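Local structure of histidine phosphotransferase (Caulobacter crescentus, 2OOC) at residues G61-G65 with V66-N70; F24-V27 with D28-A32. The protein probably acts as a histidine phosphotransfer protein, relaying phosphoryl groups in the signalling that governs stalk biogenesis. One frame throughout, in Å; residues are numbered along the deposited sequence.

Overall arrangement
From the N terminus the chain runs through the short helix 13-19 and enters helix 24-41, whose first turns make up interaction 2 (24-27 with 28-32). The chain then turns back as helix 52-66, and interaction 1 (61-65 with 66-70) marks the step from its end into helix 69-79; helix 85-111 follows. Both contacts are local and close no long loop; they lie in series, neither nested nor crossed, with centres about 14 Å apart. Where helices 24-41 and 52-66 pack in the helical bundle of the Hpt fold, the two meet directly: Val66 CG1 rests 3.5 Å from Val30 CG1.

Interaction 1. Residues G61-G65 with V66-N70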
loop_
_atom_site.group_PDB
_atom_site.type_symbol
_atom_site.label_atom_id
_atom_site.label_comp_id
_atom_site.label_asym_id
_atom_site.label_seq_id
_atom_site.Cartn_x
_atom_site.Cartn_y
_atom_site.Cartn_z
ATOM N N GLY A 61 -8.412 -1.327 -2.176
ATOM C CA GLY A 61 -9.021 -0.348 -1.297
ATOM C C GLY A 61 -8.058 0.217 -0.264
ATOM O O GLY A 61 -8.113 1.428 0.080
ATOM N N ALA A 62 -7.159 -0.631 0.237
ATOM C CA ALA A 62 -6.159 -0.187 1.229
ATOM C C ALA A 62 -5.235 0.813 0.590
ATOM O O ALA A 62 -4.842 1.825 1.181
ATOM C CB ALA A 62 -5.347 -1.328 1.763
ATOM N N ALA A 63 -4.877 0.494 -0.621
ATOM C CA ALA A 63 -3.994 1.381 -1.387
ATOM C C ALA A 63 -4.579 2.784 -1.575
ATOM O O ALA A 63 -3.933 3.832 -1.348
ATOM C CB ALA A 63 -3.635 0.764 -2.784
ATOM N N ARG A 64 -5.814 2.800 -2.028
ATOM C CA ARG A 64 -6.480 4.084 -2.288
ATOM C C ARG A 64 -6.716 4.820 -0.978
ATOM O O ARG A 64 -6.744 6.053 -0.954
ATOM C CB ARG A 64 -7.756 3.849 -3.105
ATOM C CG ARG A 64 -7.418 3.517 -4.530
ATOM C CD ARG A 64 -8.581 3.068 -5.350
ATOM N NE ARG A 64 -8.236 2.952 -6.754
ATOM C CZ ARG A 64 -9.099 2.431 -7.625
ATOM N NH1 ARG A 64 -10.269 1.961 -7.197
ATOM N NH2 ARG A 64 -8.793 2.386 -8.903
ATOM N N GLY A 65 -6.789 4.081 0.112
ATOM C CA GLY A 65 -7.019 4.644 1.423
ATOM C C GLY A 65 -5.846 5.436 1.916
ATOM O O GLY A 65 -6.014 6.430 2.602
ATOM N N VAL A 66 -4.640 4.979 1.602
ATOM C CA VAL A 66 -3.395 5.602 2.052
ATOM C C VAL A 66 -2.630 6.446 1.049
ATOM O O VAL A 66 -1.574 7.001 1.386
ATOM C CB VAL A 66 -2.475 4.548 2.623
ATOM C CG1 VAL A 66 -3.274 3.725 3.662
ATOM C CG2 VAL A 66 -1.741 3.671 1.530
ATOM N N GLY A 67 -3.122 6.598 -0.173
ATOM C CA GLY A 67 -2.414 7.392 -1.142
ATOM C C GLY A 67 -1.519 6.605 -2.074
ATOM O O GLY A 67 -0.781 7.214 -2.802
ATOM N N ALA A 68 -1.576 5.279 -2.097
ATOM C CA ALA A 68 -0.795 4.427 -3.028
ATOM C C ALA A 68 -1.631 4.288 -4.272
ATOM O O ALA A 68 -2.165 3.213 -4.584
ATOM C CB ALA A 68 -0.478 3.062 -2.417
ATOM N N PHE A 69 -1.763 5.392 -4.991
ATOM C CA PHE A 69 -2.728 5.459 -6.100
ATOM C C PHE A 69 -2.325 4.591 -7.264
ATOM O O PHE A 69 -3.202 3.985 -7.877
ATOM C CB PHE A 69 -3.022 6.913 -6.511
ATOM C CG PHE A 69 -3.764 7.651 -5.445
ATOM C CD1 PHE A 69 -4.973 7.167 -4.998
ATOM C CD2 PHE A 69 -3.213 8.758 -4.823
ATOM C CE1 PHE A 69 -5.673 7.792 -3.969
ATOM C CE2 PHE A 69 -3.924 9.389 -3.802
ATOM C CZ PHE A 69 -5.125 8.892 -3.384
ATOM N N ASN A 70 -1.023 4.540 -7.569
ATOM C CA ASN A 70 -0.574 3.658 -8.648
ATOM C C ASN A 70 -0.922 2.183 -8.357
ATOM O O ASN A 70 -1.427 1.487 -9.212
ATOM C CB ASN A 70 0.914 3.783 -8.868
ATOM C CG ASN A 70 1.448 2.713 -9.887
ATOM O OD1 ASN A 70 1.115 2.768 -11.104
ATOM N ND2 ASN A 70 2.234 1.731 -9.389
HETATM O O HOH W 1 -5.872 4.513 -7.644
#
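Val66 N binds Ala62 O at 3.2 Å and makes a second, weak bond to Ala63 O. With chi1 at -51°, CG1 stands beside the backbone N, 3.5 Å from Ala62 O, and CG2 sits between N and the carbonyl carbon, close to Ala63 O. Both methyls thus cover the two carbonyls that hold the amide, and the side chain also packs on Val30 and Phe34 of helix 24-41. With an alanine here the methyls are gone, which would probably open a gap against Val30 and Phe34 and uncover these carbonyls. Gly67 breaks the helix with a positive phi of 96°, where a CB would press on the carbonyl O of Val66. Residues 61-67 fit the last part of the Hpt signature, HxxKG(A/S)(A/S)xxxG, and Gly67 would be its closing glycine. Ala68 N turns back to Ala63 O (2.9 Å, N-H...O angle 141°), so one carbonyl serves both the weak bond from Val66 and the amide of Ala68, which stands at the N-cap position of the next helix and at the centre of an inverse gamma turn. Ala63 CB and Ala68 CB meet at 3.9 Å, and Ala68 continues onto Ala95 of helix 85-111. Phe69 sends CE1 obliquely to Arg64 O, 3.6 Å away, while Gly67 CA lies over the rim of one ring face; Tyr15 adds an edge-to-face contact. Water 1 bridges the neighbouring helices, accepting from Arg64 NE at 3.0 Å and donating to Phe69 O at 2.7 Å.

Interaction 2. Residues F24-V27 with D28-A32; sequences FAVV and DEVLA
Four successive backbone bonds join Phe24-Val27 to Asp28-Leu31 in the regular i to i+4 pattern of an alpha-helix. Asp28 N binds Phe24 O at 2.9 Å and Glu29 N binds Ala25 O at 3.1 Å. Val30 N then binds Val26 O at 2.9 Å and Leu31 N binds Val27 O at 2.9 Å.

Apolar contacts follow the same spacing. Val27 and Leu31 run alongside one another, pointing the same way, and touch through CG1 and CD1 at 4.0 Å. The valine branch gets there because its CG1 is turned opposite the backbone N (chi1 173°), toward the following turn. One residue earlier, a looser pair forms between Val26 CG1 and Val30 CG2, 4.2 Å apart.

The polar side chain of Asp28 folds back over the first turn. Its CG lies beside the backbone N and comes within 3.1 Å of Phe24 O, so both carboxylate oxygens are near a carbonyl that cannot donate to them. The amide dipoles of the helix start may partly offset this, since the carboxylate sits in its first turns.

Residues 24-32 open helix 24-41, one of the helices of the Hpt helical bundle, at a point where it packs on helices 13-19 and 85-111. They set Val27, Val30 and Leu31 against Leu16 of helix 13-19. Phe24 and Val27 lean on Tyr102 of helix 85-111, and Gln106 of the same helix touches both Phe24 and Asp28.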
loop_
_atom_site.group_PDB
_atom_site.type_symbol
_atom_site.label_atom_id
_atom_site.label_comp_id
_atom_site.label_asym_id
_atom_site.label_seq_id
_atom_site.Cartn_x
_atom_site.Cartn_y
_atom_site.Cartn_z
ATOM N N PHE A 24 1.097 13.531 12.900
ATOM C CA PHE A 24 1.902 12.361 12.648
ATOM C C PHE A 24 1.571 11.110 13.397
ATOM O O PHE A 24 1.912 10.047 12.909
ATOM C CB PHE A 24 3.384 12.728 12.605
ATOM C CG PHE A 24 3.666 13.634 11.434
ATOM C CD1 PHE A 24 3.661 13.123 10.124
ATOM C CD2 PHE A 24 3.762 15.020 11.607
ATOM C CE1 PHE A 24 3.833 13.959 9.046
ATOM C CE2 PHE A 24 3.941 15.860 10.512
ATOM C CZ PHE A 24 3.970 15.325 9.232
ATOM N N ALA A 25 0.847 11.186 14.517
ATOM C CA ALA A 25 0.442 9.990 15.210
ATOM C C ALA A 25 -0.559 9.234 14.324
ATOM O O ALA A 25 -0.562 7.988 14.304
ATOM C CB ALA A 25 -0.168 10.338 16.569
ATOM N N VAL A 26 -1.414 9.986 13.643
ATOM C CA VAL A 26 -2.411 9.321 12.773
ATOM C C VAL A 26 -1.744 8.759 11.516
ATOM O O VAL A 26 -2.012 7.629 11.082
ATOM C CB VAL A 26 -3.568 10.244 12.411
ATOM C CG1 VAL A 26 -4.499 9.576 11.384
ATOM C CG2 VAL A 26 -4.376 10.636 13.672
ATOM N N VAL A 27 -0.826 9.498 10.945
ATOM C CA VAL A 27 -0.048 8.971 9.836
ATOM C C VAL A 27 0.628 7.652 10.209
ATOM O O VAL A 27 0.489 6.655 9.486
ATOM C CB VAL A 27 1.000 10.003 9.368
ATOM C CG1 VAL A 27 1.935 9.307 8.285
ATOM C CG2 VAL A 27 0.384 11.292 8.811
ATOM N N ASP A 28 1.298 7.633 11.353
ATOM C CA ASP A 28 2.018 6.459 11.808
ATOM C C ASP A 28 1.076 5.268 11.953
ATOM O O ASP A 28 1.430 4.126 11.580
ATOM C CB ASP A 28 2.758 6.722 13.133
ATOM C CG ASP A 28 3.951 7.702 12.995
ATOM O OD1 ASP A 28 4.402 8.014 11.863
ATOM O OD2 ASP A 28 4.400 8.214 14.046
ATOM N N GLU A 29 -0.107 5.529 12.508
ATOM C CA GLU A 29 -1.158 4.499 12.688
ATOM C C GLU A 29 -1.584 3.882 11.368
ATOM O O GLU A 29 -1.723 2.664 11.225
ATOM C CB GLU A 29 -2.381 5.160 13.309
ATOM C CG GLU A 29 -3.589 4.196 13.562
ATOM C CD GLU A 29 -4.940 4.910 13.687
ATOM O OE1 GLU A 29 -5.048 6.139 13.475
ATOM O OE2 GLU A 29 -5.923 4.226 14.020
ATOM N N VAL A 30 -1.868 4.765 10.425
ATOM C CA VAL A 30 -2.401 4.312 9.167
ATOM C C VAL A 30 -1.340 3.493 8.397
ATOM O O VAL A 30 -1.643 2.455 7.786
ATOM C CB VAL A 30 -2.930 5.494 8.331
ATOM C CG1 VAL A 30 -3.175 5.025 6.875
ATOM C CG2 VAL A 30 -4.184 6.093 9.011
ATOM N N LEU A 31 -0.112 3.975 8.435
ATOM C CA LEU A 31 1.005 3.256 7.781
ATOM C C LEU A 31 1.139 1.859 8.403
ATOM O O LEU A 31 1.330 0.837 7.714
ATOM C CB LEU A 31 2.331 3.994 7.837
ATOM C CG LEU A 31 2.358 5.304 7.048
ATOM C CD1 LEU A 31 3.693 5.876 7.226
ATOM C CD2 LEU A 31 1.891 5.038 5.596
ATOM N N ALA A 32 1.032 1.778 9.737
ATOM C CA ALA A 32 1.105 0.483 10.394
ATOM C C ALA A 32 -0.065 -0.453 10.030
ATOM O O ALA A 32 0.160 -1.628 9.747
ATOM C CB ALA A 32 1.227 0.671 11.903
#